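Local coordinates for propionate kinase (Francisella tularensis subsp. tularensis, PDB 3KHY), which probably interconverts acetate and ATP with acetyl phosphate and ADP as a magnesium-dependent homodimeric kinase of the acetokinase family, at residues A[151-156]-A[167-171]; A[204-208]-A[218-222]. One frame throughout, in Å; residues are numbered along the deposited sequence.

Contact 1 (151-156 with 167-171) and contact 2 (204-208 with 218-222) follow one another along the chain, their centres 13 Å apart, and they meet mainly through their second segments. Lys170 NZ lies 2.6 Å from Thr218 O and Tyr171 N 2.8 Å from Gly221 O, both probable hydrogen bonds, while Tyr156 OH packs 3.4 Å from Gly221 CA. Contact 2 is the nearer to the predicted catalytic centre: it includes Gly204 of the predicted ATP site, and the Ser206 side chain comes within about 3 Å of that of His174, a predicted transition-state stabiliser. From Lys170 in contact 1 that side-chain separation is about 12 Å. Both contacts also touch the second subunit.

Contact 1: A[151-156]-A[167-171]; sequences SYIAEY and NIRKY
Two torsions of Arg169 set this contact: chi1 of 63° holds CG between the backbone N and the carbonyl carbon, and a bend at chi3 (-70°) turns the guanidinium toward the end of helix 151-154. There NH2 lies 3.8 Å from Ala154 CB, with Ser151 OG at the guanidinium edge. Glu155 OE2 is 4.1 Å from Arg169 NH1, beyond salt-bridge range, and the carboxylate and guanidinium planes are 77° apart. A water closes the distance, accepting from Arg169 NH1, donating to Glu155 OE2 and bonding Ser151 OG at 2.6 Å; the nearby opposite charges probably favour the ionised forms. The direct link is between backbones: Lys170 N donates to Ala154 O over 2.9 Å. Beside it the Tyr156 ring packs obliquely on the Arg169-Lys170 peptide, CE2 being 3.5 Å from Arg169 C. A second water accepts from Tyr156 N and donates to Ile168 O. The aliphatic chain of Lys170 crosses Tyr156 at about a right angle, and its NZ bonds to Thr218 O. Leu291 of the second subunit packs on Glu155. The arrangement is a helix C-terminus joined to a returning loop by one backbone hydrogen bond and bridging waters, at the dimer interface of an acetokinase-family fold.

Contact 2: A[204-208]-A[218-222]; sequences GCSIT and TSMGL
Thr218, where the second segment begins, faces Thr208 as an antiparallel non-hydrogen-bonded pair with CA atoms 4.2 Å apart. The two side chains lie side by side and point the same way; their OG1 atoms share a 2.8 Å hydrogen bond in which either may donate. Thr218 CA also makes a CA-H...O contact with Ile207 O at 3.3 Å. At Ser219 regular pairing gives way to a side-chain link. Its N reaches Ile207 O only weakly, over 3.1 Å with 127° at the hydrogen, whereas Ile207 N donates to Ser219 OG over 2.9 Å at 158°. With chi1 at 68°, OG sits between the backbone N and the carbonyl carbon and points to the strand, 3.3 Å from Ser206 CA. Ser219 OG also donates to a water that in turn donates to Cys205 O, carrying the link back to Cys205. Ile207 CG2 packs on Ser219 CB, and both residues touch Phe303 of helix 287-307. Next comes Met220, a selenomethionine, whose extended chain reaches obliquely to the strand: SE is 3.8 Å from Ser206 CB and CE is 3.6 Å from Cys205 O. The hydroxyl of Ser206 bonds to His178 and His174. Chemically, a serine hydroxyl and one water supplement a weakening backbone pairing where the hairpin strands part, so buried strand polar groups keep partners beside the predicted transition-state stabilisers His174 and Arg233.

Contact 1: A[151-156]-A[167-171]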
loop_
_atom_site.group_PDB
_atom_site.type_symbol
_atom_site.label_atom_id
_atom_site.label_comp_id
_atom_site.label_asym_id
_atom_site.label_seq_id
_atom_site.Cartn_x
_atom_site.Cartn_y
_atom_site.Cartn_z
ATOM N N SER A 151 2.886 7.684 -15.279
ATOM C CA SER A 151 1.490 7.337 -15.005
ATOM C C SER A 151 1.263 5.909 -14.543
ATOM O O SER A 151 0.414 5.673 -13.686
ATOM C CB SER A 151 0.629 7.620 -16.247
ATOM O OG SER A 151 0.606 9.013 -16.502
ATOM N N TYR A 152 1.996 4.948 -15.100
ATOM C CA TYR A 152 1.815 3.561 -14.665
ATOM C C TYR A 152 2.260 3.360 -13.212
ATOM O O TYR A 152 1.978 2.328 -12.604
ATOM C CB TYR A 152 2.519 2.560 -15.600
ATOM C CG TYR A 152 4.027 2.502 -15.476
ATOM C CD1 TYR A 152 4.646 1.552 -14.667
ATOM C CD2 TYR A 152 4.835 3.384 -16.186
ATOM C CE1 TYR A 152 6.036 1.493 -14.554
ATOM C CE2 TYR A 152 6.216 3.330 -16.084
ATOM C CZ TYR A 152 6.811 2.390 -15.270
ATOM O OH TYR A 152 8.188 2.357 -15.176
ATOM N N ILE A 153 2.950 4.346 -12.664
ATOM C CA ILE A 153 3.365 4.295 -11.262
ATOM C C ILE A 153 2.440 5.155 -10.387
ATOM O O ILE A 153 2.033 4.732 -9.311
ATOM C CB ILE A 153 4.827 4.744 -11.088
ATOM C CG1 ILE A 153 5.764 3.668 -11.642
ATOM C CG2 ILE A 153 5.138 4.991 -9.599
ATOM C CD1 ILE A 153 7.233 4.073 -11.718
ATOM N N ALA A 154 2.080 6.338 -10.883
ATOM C CA ALA A 154 1.296 7.304 -10.106
ATOM C C ALA A 154 -0.199 6.993 -10.051
ATOM O O ALA A 154 -0.853 7.266 -9.045
ATOM C CB ALA A 154 1.510 8.710 -10.647
ATOM N N GLU A 155 -0.749 6.445 -11.133
ATOM C CA GLU A 155 -2.179 6.146 -11.177
ATOM C C GLU A 155 -2.573 4.955 -10.303
ATOM O O GLU A 155 -1.842 3.978 -10.195
ATOM C CB GLU A 155 -2.647 5.920 -12.625
ATOM C CG GLU A 155 -2.697 7.198 -13.464
ATOM C CD GLU A 155 -3.261 6.977 -14.867
ATOM O OE1 GLU A 155 -3.907 5.928 -15.124
ATOM O OE2 GLU A 155 -3.054 7.863 -15.717
ATOM N N TYR A 156 -3.735 5.044 -9.674
ATOM C CA TYR A 156 -4.314 3.883 -9.004
ATOM C C TYR A 156 -5.122 3.049 -10.006
ATOM O O TYR A 156 -5.427 3.517 -11.100
ATOM C CB TYR A 156 -5.211 4.334 -7.857
ATOM C CG TYR A 156 -4.464 5.092 -6.774
ATOM C CD1 TYR A 156 -3.397 4.507 -6.099
ATOM C CD2 TYR A 156 -4.835 6.388 -6.422
ATOM C CE1 TYR A 156 -2.720 5.197 -5.098
ATOM C CE2 TYR A 156 -4.175 7.076 -5.426
ATOM C CZ TYR A 156 -3.115 6.484 -4.772
ATOM O OH TYR A 156 -2.449 7.183 -3.784
ATOM N N ASN A 167 -9.043 13.775 -10.696
ATOM C CA ASN A 167 -7.641 13.978 -10.345
ATOM C C ASN A 167 -7.161 13.119 -9.172
ATOM O O ASN A 167 -6.264 13.518 -8.427
ATOM C CB ASN A 167 -7.406 15.458 -10.039
ATOM C CG ASN A 167 -7.834 16.354 -11.191
ATOM O OD1 ASN A 167 -7.365 16.196 -12.318
ATOM N ND2 ASN A 167 -8.741 17.283 -10.918
ATOM N N ILE A 168 -7.775 11.951 -9.001
ATOM C CA ILE A 168 -7.373 11.046 -7.938
ATOM C C ILE A 168 -6.234 10.169 -8.431
ATOM O O ILE A 168 -6.411 9.361 -9.352
ATOM C CB ILE A 168 -8.544 10.168 -7.452
ATOM C CG1 ILE A 168 -9.680 11.055 -6.937
ATOM C CG2 ILE A 168 -8.077 9.195 -6.376
ATOM C CD1 ILE A 168 -10.970 10.304 -6.661
ATOM N N ARG A 169 -5.071 10.349 -7.815
ATOM C CA ARG A 169 -3.842 9.612 -8.160
ATOM C C ARG A 169 -2.846 9.862 -7.032
ATOM O O ARG A 169 -3.103 10.664 -6.134
ATOM C CB ARG A 169 -3.237 10.129 -9.473
ATOM C CG ARG A 169 -2.814 11.600 -9.363
ATOM C CD ARG A 169 -2.565 12.303 -10.693
ATOM N NE ARG A 169 -1.369 11.847 -11.401
ATOM C CZ ARG A 169 -1.388 11.251 -12.594
ATOM N NH1 ARG A 169 -2.553 11.032 -13.196
ATOM N NH2 ARG A 169 -0.249 10.867 -13.188
ATOM N N LYS A 170 -1.713 9.172 -7.076
ATOM C CA LYS A 170 -0.643 9.441 -6.140
ATOM C C LYS A 170 0.061 10.748 -6.510
ATOM O O LYS A 170 0.478 10.921 -7.660
ATOM C CB LYS A 170 0.365 8.292 -6.169
ATOM C CG LYS A 170 1.616 8.560 -5.312
ATOM C CD LYS A 170 2.550 7.362 -5.354
ATOM C CE LYS A 170 2.078 6.327 -4.342
ATOM N NZ LYS A 170 3.058 5.260 -4.128
ATOM N N TYR A 171 0.175 11.663 -5.547
ATOM C CA TYR A 171 0.991 12.877 -5.702
ATOM C C TYR A 171 2.245 12.852 -4.835
ATOM O O TYR A 171 3.256 13.458 -5.182
ATOM C CB TYR A 171 0.185 14.135 -5.341
ATOM C CG TYR A 171 -0.959 14.378 -6.282
ATOM C CD1 TYR A 171 -0.755 15.006 -7.500
ATOM C CD2 TYR A 171 -2.242 13.958 -5.969
ATOM C CE1 TYR A 171 -1.806 15.212 -8.393
ATOM C CE2 TYR A 171 -3.295 14.167 -6.847
ATOM C CZ TYR A 171 -3.070 14.794 -8.055
ATOM O OH TYR A 171 -4.123 14.995 -8.935
HETATM O O HOH W 1 -1.694 9.982 -15.626
HETATM O O HOH W 2 3.532 3.455 -6.802
HETATM O O HOH W 3 -5.575 6.996 -10.376
#

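Contact 2: A[204-208]-A[218-222]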
loop_
_atom_site.group_PDB
_atom_site.type_symbol
_atom_site.label_atom_id
_atom_site.label_comp_id
_atom_site.label_asym_id
_atom_site.label_seq_id
_atom_site.Cartn_x
_atom_site.Cartn_y
_atom_site.Cartn_z
ATOM N N GLY A 204 6.036 13.569 10.032
ATOM C CA GLY A 204 5.576 12.848 8.856
ATOM C C GLY A 204 6.759 12.057 8.308
ATOM O O GLY A 204 7.909 12.453 8.506
ATOM N N CYS A 205 6.485 10.935 7.646
ATOM C CA CYS A 205 7.539 10.074 7.096
ATOM C C CYS A 205 7.186 9.673 5.677
ATOM O O CYS A 205 6.065 9.244 5.409
ATOM C CB CYS A 205 7.703 8.792 7.940
ATOM S SG CYS A 205 8.244 9.070 9.648
ATOM N N SER A 206 8.142 9.812 4.766
ATOM C CA SER A 206 7.945 9.334 3.403
ATOM C C SER A 206 9.280 8.896 2.807
ATOM O O SER A 206 10.354 9.308 3.266
ATOM C CB SER A 206 7.323 10.418 2.533
ATOM O OG SER A 206 8.296 11.393 2.227
ATOM N N ILE A 207 9.211 8.051 1.788
ATOM C CA ILE A 207 10.419 7.540 1.163
ATOM C C ILE A 207 10.292 7.661 -0.359
ATOM O O ILE A 207 9.212 7.492 -0.923
ATOM C CB ILE A 207 10.692 6.096 1.628
ATOM C CG1 ILE A 207 11.980 5.557 1.001
ATOM C CG2 ILE A 207 9.493 5.165 1.317
ATOM C CD1 ILE A 207 12.408 4.261 1.658
ATOM N N THR A 208 11.383 8.009 -1.020
ATOM C CA THR A 208 11.318 8.317 -2.441
ATOM C C THR A 208 12.440 7.638 -3.194
ATOM O O THR A 208 13.572 7.589 -2.711
ATOM C CB THR A 208 11.403 9.829 -2.663
ATOM O OG1 THR A 208 10.254 10.451 -2.063
ATOM C CG2 THR A 208 11.452 10.170 -4.157
ATOM N N THR A 218 7.208 7.219 -4.882
ATOM C CA THR A 218 7.251 7.756 -3.536
ATOM C C THR A 218 6.092 7.186 -2.743
ATOM O O THR A 218 5.104 6.699 -3.324
ATOM C CB THR A 218 7.202 9.294 -3.563
ATOM O OG1 THR A 218 7.501 9.799 -2.273
ATOM C CG2 THR A 218 5.820 9.781 -4.014
ATOM N N SER A 219 6.196 7.259 -1.419
ATOM C CA SER A 219 5.312 6.484 -0.541
ATOM C C SER A 219 3.992 7.161 -0.138
ATOM O O SER A 219 2.999 6.473 0.116
ATOM C CB SER A 219 6.077 5.999 0.693
ATOM O OG SER A 219 6.437 7.084 1.523
HETATM N N MSE A 220 3.965 8.494 -0.066
HETATM C CA MSE A 220 2.695 9.182 0.229
HETATM C C MSE A 220 1.766 9.126 -0.986
HETATM O O MSE A 220 2.197 8.758 -2.063
HETATM C CB MSE A 220 2.925 10.616 0.704
HETATM C CG MSE A 220 3.413 10.673 2.152
HETATM SE SE MSE A 220 4.132 12.415 2.619
HETATM C CE MSE A 220 4.170 12.207 4.571
ATOM N N GLY A 221 0.492 9.462 -0.826
ATOM C CA GLY A 221 -0.447 9.183 -1.903
ATOM C C GLY A 221 -1.113 10.427 -2.438
ATOM O O GLY A 221 -0.443 11.391 -2.821
ATOM N N LEU A 222 -2.436 10.396 -2.465
ATOM C CA LEU A 222 -3.230 11.589 -2.763
ATOM C C LEU A 222 -2.879 12.685 -1.771
ATOM O O LEU A 222 -2.680 13.843 -2.149
ATOM C CB LEU A 222 -4.722 11.254 -2.655
ATOM C CG LEU A 222 -5.766 12.329 -2.983
ATOM C CD1 LEU A 222 -5.796 12.581 -4.478
ATOM C CD2 LEU A 222 -7.133 11.854 -2.508
HETATM O O HOH W 4 4.793 7.807 3.461
#